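Local atomic coordinates of MaoC-like dehydratase (Rhodospirillum rubrum, PDB entry 3EXZ), a protein that probably acts as a hydro-lyase, adding water to or removing it from a thioester-type substrate. Residues A[25-30]-A[40-45]; A[58-63]-A[90-95]; A[63-68]-A[77-82]; A[123-126]-A[132-135]. All coordinates share one frame; numbering follows the deposited sequence.

How the contacts relate
From the N terminus, contact 1 comes first: it closes a short, mostly helical excursion by bringing helix 23-33 against the start of helix 42-46. Helix 57-72 then serves two contacts, which share Ile63. Contact 2 joins its first half to the loop between strands 81-87 and 97-109, and contact 3, which falls wholly within that span, ties the next turn to residues 77-82 on the way into strand 81-87. Contact 4 closes the short turn between strands 116-126 and 132-143. It touches contact 2 through Thr92 of the loop, beside Val133, and contact 3 through Thr64 of the helix, beside Thr125, while His59 packs against Phe29 of contact 1.

Contact 1 of 4, residues A[25-30]-A[40-45]; sequences AIKAFA and LDEEAA
Lys27 and Glu42 join two helices through a salt bridge, in the helical excursion that precedes the long central helix of this hotdog fold. Lys27 NZ lies 2.9 Å from Glu42 OE1 and meets the oxygen on its syn side, though 32° out of the carboxylate plane. The two side chains cross at about a right angle. Lys27 is extended all the way to its ammonium, and its methylene groups pass over the carbonyl oxygen of Leu40, with CE 3.4 Å from Leu40 O. Glu42 comes to meet it by folding: CG is wedged between its own backbone N and carbonyl carbon (chi1 52°), and the chain bends again at chi2. The contact is partly open to solvent and Glu42 also touches a crystal neighbour, so its exact pose may owe something to the lattice.

Beside the ion pair the contact turns apolar. Leu40 starts out pointing away from helix 23-33, but its end swings back, placing CD2 4.0 Å from Ala30 CB and 3.7 Å from Lys27 O. Ala30 in turn packs on His39, and Leu40 on Pro35. Another side of helix 23-33 carries Phe29, which stacks on His59 and packs against Phe29 of the second subunit.

What positions Glu42 is the start of its helix, where Asp41 occupies the N-cap. Negative side chains at this end probably suit the helix dipole. The capping bond runs from Ala44 N to Asp41 OD2, 2.8 Å long, and the amide reaches that oxygen from above the carboxylate plane.

Contact 2 of 4, residues A[58-63]-A[90-95]; sequences WHTAAI and NPTRPG
Thr60 and Thr92 mark the closest backbone approach, with their CA atoms 7.1 Å apart, between one turn of helix 57-72 and an extended loop that has no regular structure of its own. The helix is plainly alpha here, with Ile63 N bonded to His59 O. The loop runs nearly straight through Pro91, Thr92 and Arg93 until Gly95, whose positive phi (91°) suits glycine.

At that separation only the two threonines bridge the gap. Both are buried, both start out toward the other segment, and their hydroxyls form a hydrogen bond, Thr60 OG1 to Thr92 OG1, of 2.9 Å. The two share one rotamer: each OG1 sits beside its own backbone N and anti to the carbonyl carbon (chi1 -65° for Thr60, -67° for Thr92), which presents both oxygens to the gap. The methyl groups stand further back, Thr60 CG2 being 3.8 Å from Thr92 OG1 and Thr92 CG2 4.0 Å from Thr60 OG1. The side chains approach at a slant, so that the two buried hydroxyls, rather than the methyls, make the link.

Elsewhere the loop has its own ties. Thr92 bonds through its backbone to Ala55, and Arg93 ties the loop to the carbonyl oxygens of Phe50 and Leu53.

In the hotdog fold the sheet wraps round this long helix. Val133 of strand 132-143 packs against both threonines, Pro94 touches Ile26 of helix 23-33, and on the helix Ala62 and Ile63 pack on Phe33 of the second subunit.

Contact 3 of 4, residues A[63-68]-A[77-82]; sequences ITMRLL and QGIIGA
Met65, a selenomethionine here, and Ile79 reach toward each other tip to tip, methyl against methyl. Met65 CE and Ile79 CD1 are 3.3 Å apart, closer than carbon atoms usually pack, so the exact fit at this point is doubtful even though the pairing is clear. The two side chains approach differently. Ile79 leaves its backbone toward the helix, with CG1 beside its own N and CD1 carried to the far end of an extended chain. Met65 leaves its helix obliquely and comes nearer only through its bends: CG is anti to the backbone N (chi1 -175°), then chi2 and chi3 both turn and bring CE round to the isoleucine. The same methyl carbon lies 4.1 Å from Ile79 CB.

Ile79 CD1 is also met by the next turn of the helix. Leu68 CB is 4.0 Å away and Leu68 O 3.8 Å, so the isoleucine tip meets the terminal methyl of Met65 and Leu68 on neighbouring sides.

The contact forms where the long central helix of the hotdog, 57-72, passes the residues leading into strand 81-87, an outermost strand of this chain's sheet. Gly78, with phi at 94°, takes a conformation that suits glycine just before Ile79. Backbone hydrogen bonds run from Ala82 to the second subunit, as expected where hotdog subunits pair at their sheet edges.

Ile79 further packs on Leu73 and on Val140 of strand 132-143, while Leu68 leans on Val100 and Thr102. From the second subunit, Trp58 packs on Met65 and Gln36 on Ile79.

Contact 4 of 4, residues A[123-126]-A[132-135]; sequences SDTL and VVQR
Thr125 O is gripped by two groups of the facing strand: Val133 N donates a 2.8 Å hydrogen bond to it, and Val132 CA approaches to 3.4 Å in a weaker, supplementary CA-H...O contact. Gln134 O accepts from Thr125 N at 2.8 Å, again with a weaker CA-H...O contact beside it, from Asp124 CA.

Over one face of the sheet Asp124 and Arg135 lie side by side, pointing the same way. Arg135 bends at chi3 to bring its guanidinium alongside the carboxylate, and the two planes stand only 8° apart. The salt bridge is side-on and two-pronged: Arg135 NH2 to Asp124 OD1, 2.8 Å, on that oxygen's syn lone pair, and Arg135 NE to Asp124 OD2, also 2.8 Å but tilted somewhat from the guanidinium plane. Two bonds to two oxygens fix the rotation of the carboxylate.

These residues are the turn-proximal end of the antiparallel hairpin of strands 116-126 and 132-143 in the hotdog sheet. Asp124 with Arg135 is a non-hydrogen-bonded pair and Thr125 with Gln134 a hydrogen-bonded one. The register then slips by one residue, Val133 and Gln134 both facing Thr125, which makes a classic beta bulge.

Beyond the bulge Leu126 CD2 presses tightly on Val132 CG2, 3.5 Å away. At the bulge itself, Val133 CG2 lies 4.0 Å from Thr125 CB. On the face that carries Thr125 and Gln134, Thr125 OG1 is hydrogen-bonded to Thr64 OG1 of helix 57-72, and Gln134 lies against the same helix, at Thr60 and Ala61.

Contact 1 of 4, residues A[25-30]-A[40-45]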
loop_
_atom_site.group_PDB
_atom_site.type_symbol
_atom_site.label_atom_id
_atom_site.label_comp_id
_atom_site.label_asym_id
_atom_site.label_seq_id
_atom_site.Cartn_x
_atom_site.Cartn_y
_atom_site.Cartn_z
ATOM N N ALA A 25 17.779 -4.534 1.751
ATOM C CA ALA A 25 16.516 -4.110 2.364
ATOM C C ALA A 25 15.362 -4.451 1.404
ATOM O O ALA A 25 14.261 -4.781 1.832
ATOM C CB ALA A 25 16.554 -2.613 2.671
ATOM N N ILE A 26 15.623 -4.366 0.104
ATOM C CA ILE A 26 14.618 -4.725 -0.889
ATOM C C ILE A 26 14.316 -6.234 -0.739
ATOM O O ILE A 26 13.149 -6.629 -0.658
ATOM C CB ILE A 26 15.128 -4.406 -2.310
ATOM C CG1 ILE A 26 15.188 -2.883 -2.476
ATOM C CG2 ILE A 26 14.240 -5.063 -3.348
ATOM C CD1 ILE A 26 15.748 -2.400 -3.807
ATOM N N LYS A 27 15.363 -7.063 -0.661
ATOM C CA LYS A 27 15.208 -8.521 -0.528
ATOM C C LYS A 27 14.606 -8.936 0.813
ATOM O O LYS A 27 13.790 -9.864 0.879
ATOM C CB LYS A 27 16.562 -9.200 -0.739
ATOM C CG LYS A 27 17.172 -8.888 -2.093
ATOM C CD LYS A 27 18.522 -9.554 -2.268
ATOM C CE LYS A 27 19.076 -9.281 -3.655
ATOM N NZ LYS A 27 20.504 -9.672 -3.784
ATOM N N ALA A 28 15.020 -8.262 1.883
ATOM C CA ALA A 28 14.475 -8.536 3.213
ATOM C C ALA A 28 12.952 -8.262 3.193
ATOM O O ALA A 28 12.163 -9.119 3.596
ATOM C CB ALA A 28 15.173 -7.654 4.270
ATOM N N PHE A 29 12.524 -7.087 2.734
ATOM C CA PHE A 29 11.083 -6.819 2.684
ATOM C C PHE A 29 10.356 -7.758 1.698
ATOM O O PHE A 29 9.308 -8.317 2.018
ATOM C CB PHE A 29 10.794 -5.386 2.265
ATOM C CG PHE A 29 9.337 -5.005 2.318
ATOM C CD1 PHE A 29 8.818 -4.349 3.425
ATOM C CD2 PHE A 29 8.478 -5.349 1.273
ATOM C CE1 PHE A 29 7.471 -3.975 3.462
ATOM C CE2 PHE A 29 7.135 -4.980 1.303
ATOM C CZ PHE A 29 6.624 -4.315 2.409
ATOM N N ALA A 30 10.911 -7.929 0.502
ATOM C CA ALA A 30 10.291 -8.792 -0.510
ATOM C C ALA A 30 10.157 -10.229 0.004
ATOM O O ALA A 30 9.084 -10.831 -0.092
ATOM C CB ALA A 30 11.109 -8.747 -1.804
ATOM N N LEU A 40 13.755 -10.264 -5.514
ATOM C CA LEU A 40 14.607 -11.132 -4.704
ATOM C C LEU A 40 15.959 -11.470 -5.289
ATOM O O LEU A 40 16.926 -11.699 -4.558
ATOM C CB LEU A 40 13.865 -12.454 -4.454
ATOM C CG LEU A 40 12.709 -12.427 -3.455
ATOM C CD1 LEU A 40 11.995 -13.783 -3.403
ATOM C CD2 LEU A 40 13.278 -12.054 -2.090
ATOM N N ASP A 41 16.021 -11.523 -6.611
ATOM C CA ASP A 41 17.257 -11.898 -7.286
ATOM C C ASP A 41 17.621 -10.984 -8.445
ATOM O O ASP A 41 16.803 -10.729 -9.336
ATOM C CB ASP A 41 17.153 -13.351 -7.775
ATOM C CG ASP A 41 18.416 -13.825 -8.478
ATOM O OD1 ASP A 41 19.515 -13.647 -7.916
ATOM O OD2 ASP A 41 18.314 -14.378 -9.591
ATOM N N GLU A 42 18.869 -10.518 -8.428
ATOM C CA GLU A 42 19.370 -9.601 -9.440
ATOM C C GLU A 42 19.406 -10.199 -10.845
ATOM O O GLU A 42 19.191 -9.485 -11.828
ATOM C CB GLU A 42 20.752 -9.057 -9.016
ATOM C CG GLU A 42 21.783 -10.121 -8.640
ATOM C CD GLU A 42 21.714 -10.556 -7.175
ATOM O OE1 GLU A 42 20.621 -10.488 -6.575
ATOM O OE2 GLU A 42 22.759 -10.971 -6.625
ATOM N N GLU A 43 19.640 -11.508 -10.938
ATOM C CA GLU A 43 19.695 -12.186 -12.236
ATOM C C GLU A 43 18.280 -12.441 -12.763
ATOM O O GLU A 43 17.976 -12.119 -13.913
ATOM C CB GLU A 43 20.481 -13.486 -12.123
ATOM N N ALA A 44 17.420 -13.017 -11.928
ATOM C CA ALA A 44 16.033 -13.252 -12.315
ATOM C C ALA A 44 15.353 -11.916 -12.685
ATOM O O ALA A 44 14.524 -11.875 -13.592
ATOM C CB ALA A 44 15.277 -13.910 -11.168
ATOM N N ALA A 45 15.709 -10.825 -12.000
ATOM C CA ALA A 45 15.096 -9.520 -12.272
ATOM C C ALA A 45 15.476 -8.982 -13.651
ATOM O O ALA A 45 14.664 -8.349 -14.332
ATOM C CB ALA A 45 15.478 -8.530 -11.184
#

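Contact 2 of 4, residues A[58-63]-A[90-95]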
loop_
_atom_site.group_PDB
_atom_site.type_symbol
_atom_site.label_atom_id
_atom_site.label_comp_id
_atom_site.label_asym_id
_atom_site.label_seq_id
_atom_site.Cartn_x
_atom_site.Cartn_y
_atom_site.Cartn_z
ATOM N N TRP A 58 4.857 -2.294 -2.714
ATOM C CA TRP A 58 4.403 -2.290 -1.318
ATOM C C TRP A 58 5.506 -1.930 -0.334
ATOM O O TRP A 58 5.240 -1.493 0.785
ATOM C CB TRP A 58 3.749 -3.627 -0.994
ATOM C CG TRP A 58 2.610 -3.854 -1.908
ATOM C CD1 TRP A 58 2.553 -4.741 -2.947
ATOM C CD2 TRP A 58 1.384 -3.125 -1.927
ATOM N NE1 TRP A 58 1.355 -4.617 -3.607
ATOM C CE2 TRP A 58 0.610 -3.639 -2.994
ATOM C CE3 TRP A 58 0.840 -2.113 -1.124
ATOM C CZ2 TRP A 58 -0.665 -3.150 -3.302
ATOM C CZ3 TRP A 58 -0.432 -1.625 -1.429
ATOM C CH2 TRP A 58 -1.168 -2.145 -2.507
ATOM N N HIS A 59 6.751 -2.096 -0.772
ATOM C CA HIS A 59 7.904 -1.735 0.046
ATOM C C HIS A 59 8.040 -0.196 -0.095
ATOM O O HIS A 59 8.250 0.516 0.891
ATOM C CB HIS A 59 9.152 -2.461 -0.460
ATOM C CG HIS A 59 10.379 -2.177 0.340
ATOM N ND1 HIS A 59 11.643 -2.485 -0.112
ATOM C CD2 HIS A 59 10.541 -1.639 1.575
ATOM C CE1 HIS A 59 12.531 -2.150 0.807
ATOM N NE2 HIS A 59 11.888 -1.636 1.841
ATOM N N THR A 60 7.899 0.312 -1.320
ATOM C CA THR A 60 7.944 1.754 -1.576
ATOM C C THR A 60 6.803 2.445 -0.803
ATOM O O THR A 60 7.008 3.507 -0.208
ATOM C CB THR A 60 7.824 2.034 -3.089
ATOM O OG1 THR A 60 8.979 1.507 -3.737
ATOM C CG2 THR A 60 7.750 3.530 -3.380
ATOM N N ALA A 61 5.610 1.841 -0.789
ATOM C CA ALA A 61 4.473 2.420 -0.066
ATOM C C ALA A 61 4.764 2.468 1.452
ATOM O O ALA A 61 4.449 3.464 2.111
ATOM C CB ALA A 61 3.171 1.607 -0.359
ATOM N N ALA A 62 5.372 1.409 1.998
ATOM C CA ALA A 62 5.711 1.354 3.435
ATOM C C ALA A 62 6.753 2.419 3.821
ATOM O O ALA A 62 6.614 3.088 4.844
ATOM C CB ALA A 62 6.219 -0.042 3.811
ATOM N N ILE A 63 7.797 2.553 3.003
ATOM C CA ILE A 63 8.849 3.566 3.196
ATOM C C ILE A 63 8.196 4.958 3.097
ATOM O O ILE A 63 8.557 5.886 3.829
ATOM C CB ILE A 63 9.939 3.432 2.100
ATOM C CG1 ILE A 63 10.783 2.194 2.374
ATOM C CG2 ILE A 63 10.820 4.675 2.047
ATOM C CD1 ILE A 63 11.750 1.858 1.248
ATOM N N ASN A 90 7.428 4.817 -11.973
ATOM C CA ASN A 90 8.759 4.298 -12.235
ATOM C C ASN A 90 9.181 3.352 -11.113
ATOM O O ASN A 90 8.782 3.511 -9.956
ATOM C CB ASN A 90 9.790 5.427 -12.378
ATOM C CG ASN A 90 9.438 6.408 -13.490
ATOM O OD1 ASN A 90 8.635 7.321 -13.300
ATOM N ND2 ASN A 90 10.031 6.211 -14.665
ATOM N N PRO A 91 9.972 2.326 -11.459
ATOM C CA PRO A 91 10.458 1.340 -10.491
ATOM C C PRO A 91 11.338 2.018 -9.448
ATOM O O PRO A 91 11.930 3.063 -9.724
ATOM C CB PRO A 91 11.301 0.389 -11.344
ATOM C CG PRO A 91 10.732 0.516 -12.716
ATOM C CD PRO A 91 10.396 1.983 -12.829
ATOM N N THR A 92 11.401 1.437 -8.250
ATOM C CA THR A 92 12.294 1.943 -7.205
ATOM C C THR A 92 13.498 1.004 -7.277
ATOM O O THR A 92 13.365 -0.218 -7.192
ATOM C CB THR A 92 11.688 1.880 -5.810
ATOM O OG1 THR A 92 10.599 2.805 -5.742
ATOM C CG2 THR A 92 12.742 2.261 -4.755
ATOM N N ARG A 93 14.678 1.592 -7.400
ATOM C CA ARG A 93 15.934 0.871 -7.580
ATOM C C ARG A 93 16.859 0.928 -6.393
ATOM O O ARG A 93 16.803 1.883 -5.618
ATOM C CB ARG A 93 16.688 1.464 -8.754
ATOM C CG ARG A 93 15.926 1.587 -10.072
ATOM C CD ARG A 93 15.604 0.215 -10.626
ATOM N NE ARG A 93 14.998 0.280 -11.956
ATOM C CZ ARG A 93 14.645 -0.786 -12.667
ATOM N NH1 ARG A 93 14.833 -2.004 -12.175
ATOM N NH2 ARG A 93 14.123 -0.638 -13.878
ATOM N N PRO A 94 17.756 -0.074 -6.252
ATOM C CA PRO A 94 18.733 -0.120 -5.157
ATOM C C PRO A 94 19.614 1.115 -5.391
ATOM O O PRO A 94 19.949 1.433 -6.546
ATOM C CB PRO A 94 19.514 -1.407 -5.420
ATOM C CG PRO A 94 18.593 -2.250 -6.226
ATOM C CD PRO A 94 17.823 -1.285 -7.093
ATOM N N GLY A 95 20.000 1.798 -4.316
ATOM C CA GLY A 95 20.832 2.989 -4.407
ATOM C C GLY A 95 20.028 4.276 -4.519
ATOM O O GLY A 95 20.587 5.372 -4.437
#

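Contact 3 of 4, residues A[63-68]-A[77-82]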
loop_
_atom_site.group_PDB
_atom_site.type_symbol
_atom_site.label_atom_id
_atom_site.label_comp_id
_atom_site.label_asym_id
_atom_site.label_seq_id
_atom_site.Cartn_x
_atom_site.Cartn_y
_atom_site.Cartn_z
ATOM N N ILE A 63 7.797 2.553 3.003
ATOM C CA ILE A 63 8.849 3.566 3.196
ATOM C C ILE A 63 8.196 4.958 3.097
ATOM O O ILE A 63 8.557 5.886 3.829
ATOM C CB ILE A 63 9.939 3.432 2.100
ATOM C CG1 ILE A 63 10.783 2.194 2.374
ATOM C CG2 ILE A 63 10.820 4.675 2.047
ATOM C CD1 ILE A 63 11.750 1.858 1.248
ATOM N N THR A 64 7.230 5.106 2.193
ATOM C CA THR A 64 6.549 6.387 2.049
ATOM C C THR A 64 5.812 6.726 3.340
ATOM O O THR A 64 5.878 7.860 3.809
ATOM C CB THR A 64 5.560 6.374 0.866
ATOM O OG1 THR A 64 6.303 6.336 -0.361
ATOM C CG2 THR A 64 4.676 7.626 0.877
HETATM N N MSE A 65 5.127 5.748 3.938
HETATM C CA MSE A 65 4.408 6.021 5.180
HETATM C C MSE A 65 5.380 6.425 6.293
HETATM O O MSE A 65 5.113 7.374 7.028
HETATM C CB MSE A 65 3.579 4.814 5.623
HETATM C CG MSE A 65 2.719 5.120 6.843
HETATM SE SE MSE A 65 1.493 6.606 6.522
HETATM C CE MSE A 65 2.422 8.055 7.393
ATOM N N ARG A 66 6.499 5.711 6.419
ATOM C CA ARG A 66 7.506 6.047 7.431
ATOM C C ARG A 66 7.971 7.503 7.261
ATOM O O ARG A 66 8.013 8.255 8.227
ATOM C CB ARG A 66 8.716 5.108 7.325
ATOM C CG ARG A 66 9.926 5.563 8.150
ATOM C CD ARG A 66 11.079 4.563 8.042
ATOM N NE ARG A 66 12.208 4.873 8.924
ATOM C CZ ARG A 66 13.163 5.766 8.668
ATOM N NH1 ARG A 66 13.139 6.474 7.543
ATOM N NH2 ARG A 66 14.152 5.949 9.540
ATOM N N LEU A 67 8.321 7.899 6.041
ATOM C CA LEU A 67 8.753 9.272 5.787
ATOM C C LEU A 67 7.655 10.274 6.116
ATOM O O LEU A 67 7.922 11.359 6.638
ATOM C CB LEU A 67 9.140 9.450 4.320
ATOM C CG LEU A 67 10.348 8.623 3.870
ATOM C CD1 LEU A 67 10.633 8.869 2.388
ATOM C CD2 LEU A 67 11.548 8.990 4.736
ATOM N N LEU A 68 6.421 9.919 5.782
ATOM C CA LEU A 68 5.283 10.780 6.052
ATOM C C LEU A 68 5.109 10.948 7.559
ATOM O O LEU A 68 4.944 12.065 8.066
ATOM C CB LEU A 68 4.010 10.164 5.445
ATOM C CG LEU A 68 3.294 10.869 4.266
ATOM C CD1 LEU A 68 4.298 11.458 3.287
ATOM C CD2 LEU A 68 2.351 9.890 3.565
ATOM N N GLN A 77 -1.966 14.745 15.564
ATOM C CA GLN A 77 -2.691 13.572 16.020
ATOM C C GLN A 77 -2.481 12.321 15.167
ATOM O O GLN A 77 -3.219 11.340 15.284
ATOM C CB GLN A 77 -4.180 13.904 16.170
ATOM C CG GLN A 77 -4.450 15.041 17.150
ATOM C CD GLN A 77 -5.932 15.261 17.370
ATOM O OE1 GLN A 77 -6.671 15.558 16.434
ATOM N NE2 GLN A 77 -6.375 15.110 18.612
ATOM N N GLY A 78 -1.467 12.363 14.311
ATOM C CA GLY A 78 -1.154 11.202 13.502
ATOM C C GLY A 78 -1.782 11.176 12.135
ATOM O O GLY A 78 -2.549 12.070 11.782
ATOM N N ILE A 79 -1.475 10.141 11.362
ATOM C CA ILE A 79 -2.021 10.033 10.016
ATOM C C ILE A 79 -2.953 8.837 9.972
ATOM O O ILE A 79 -2.532 7.697 10.145
ATOM C CB ILE A 79 -0.888 9.899 8.968
ATOM C CG1 ILE A 79 0.032 11.134 9.041
ATOM C CG2 ILE A 79 -1.493 9.754 7.563
ATOM C CD1 ILE A 79 1.325 10.989 8.266
ATOM N N ILE A 80 -4.234 9.110 9.757
ATOM C CA ILE A 80 -5.233 8.057 9.707
ATOM C C ILE A 80 -5.858 8.048 8.323
ATOM O O ILE A 80 -6.595 8.963 7.940
ATOM C CB ILE A 80 -6.280 8.266 10.819
ATOM C CG1 ILE A 80 -5.612 8.084 12.191
ATOM C CG2 ILE A 80 -7.408 7.264 10.669
ATOM C CD1 ILE A 80 -6.537 8.377 13.363
ATOM N N GLY A 81 -5.544 6.997 7.577
ATOM C CA GLY A 81 -6.031 6.882 6.221
ATOM C C GLY A 81 -7.342 6.159 6.037
ATOM O O GLY A 81 -7.566 5.108 6.640
ATOM N N ALA A 82 -8.231 6.749 5.239
ATOM C CA ALA A 82 -9.511 6.108 4.951
ATOM C C ALA A 82 -9.285 5.289 3.665
ATOM O O ALA A 82 -9.715 4.131 3.557
ATOM C CB ALA A 82 -10.602 7.151 4.746
#

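Contact 4 of 4, residues A[123-126]-A[132-135]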
loop_
_atom_site.group_PDB
_atom_site.type_symbol
_atom_site.label_atom_id
_atom_site.label_comp_id
_atom_site.label_asym_id
_atom_site.label_seq_id
_atom_site.Cartn_x
_atom_site.Cartn_y
_atom_site.Cartn_z
ATOM N N SER A 123 0.697 12.641 -2.123
ATOM C CA SER A 123 2.113 12.450 -1.856
ATOM C C SER A 123 2.823 11.814 -3.047
ATOM O O SER A 123 2.431 10.748 -3.524
ATOM C CB SER A 123 2.311 11.559 -0.631
ATOM O OG SER A 123 1.632 12.091 0.493
ATOM N N ASP A 124 3.859 12.488 -3.534
ATOM C CA ASP A 124 4.659 11.980 -4.636
ATOM C C ASP A 124 6.020 11.596 -4.058
ATOM O O ASP A 124 6.722 12.429 -3.475
ATOM C CB ASP A 124 4.835 13.038 -5.732
ATOM C CG ASP A 124 3.599 13.190 -6.609
ATOM O OD1 ASP A 124 3.620 14.054 -7.511
ATOM O OD2 ASP A 124 2.615 12.446 -6.411
ATOM N N THR A 125 6.369 10.320 -4.185
ATOM C CA THR A 125 7.652 9.826 -3.704
ATOM C C THR A 125 8.585 9.917 -4.904
ATOM O O THR A 125 8.317 9.351 -5.967
ATOM C CB THR A 125 7.537 8.385 -3.212
ATOM O OG1 THR A 125 6.326 8.263 -2.454
ATOM C CG2 THR A 125 8.743 8.027 -2.312
ATOM N N LEU A 126 9.684 10.637 -4.730
ATOM C CA LEU A 126 10.632 10.850 -5.809
ATOM C C LEU A 126 12.028 10.351 -5.488
ATOM O O LEU A 126 12.439 10.336 -4.322
ATOM C CB LEU A 126 10.753 12.357 -6.094
ATOM C CG LEU A 126 9.492 13.236 -6.098
ATOM C CD1 LEU A 126 9.886 14.704 -6.015
ATOM C CD2 LEU A 126 8.675 12.973 -7.351
ATOM N N VAL A 132 8.978 10.103 -10.312
ATOM C CA VAL A 132 8.004 9.650 -9.337
ATOM C C VAL A 132 7.946 8.128 -9.268
ATOM O O VAL A 132 7.546 7.477 -10.244
ATOM C CB VAL A 132 6.588 10.173 -9.694
ATOM C CG1 VAL A 132 5.588 9.770 -8.622
ATOM C CG2 VAL A 132 6.621 11.686 -9.857
ATOM N N VAL A 133 8.368 7.557 -8.135
ATOM C CA VAL A 133 8.292 6.102 -7.962
ATOM C C VAL A 133 6.962 5.699 -7.304
ATOM O O VAL A 133 6.621 4.517 -7.231
ATOM C CB VAL A 133 9.490 5.521 -7.164
ATOM C CG1 VAL A 133 10.783 5.844 -7.909
ATOM C CG2 VAL A 133 9.522 6.052 -5.740
ATOM N N GLN A 134 6.210 6.684 -6.823
ATOM C CA GLN A 134 4.895 6.411 -6.260
ATOM C C GLN A 134 4.099 7.678 -6.071
ATOM O O GLN A 134 4.645 8.712 -5.681
ATOM C CB GLN A 134 4.959 5.708 -4.892
ATOM C CG GLN A 134 3.574 5.322 -4.348
ATOM C CD GLN A 134 3.601 4.701 -2.956
ATOM O OE1 GLN A 134 3.311 5.366 -1.951
ATOM N NE2 GLN A 134 3.959 3.421 -2.891
ATOM N N ARG A 135 2.815 7.609 -6.408
ATOM C CA ARG A 135 1.922 8.720 -6.141
ATOM C C ARG A 135 0.769 8.106 -5.356
ATOM O O ARG A 135 0.180 7.093 -5.756
ATOM C CB ARG A 135 1.387 9.397 -7.397
ATOM C CG ARG A 135 0.154 10.245 -7.113
ATOM C CD ARG A 135 -0.180 11.118 -8.308
ATOM N NE ARG A 135 0.835 12.146 -8.512
ATOM C CZ ARG A 135 0.712 13.154 -9.370
ATOM N NH1 ARG A 135 -0.393 13.274 -10.101
ATOM N NH2 ARG A 135 1.690 14.044 -9.497
#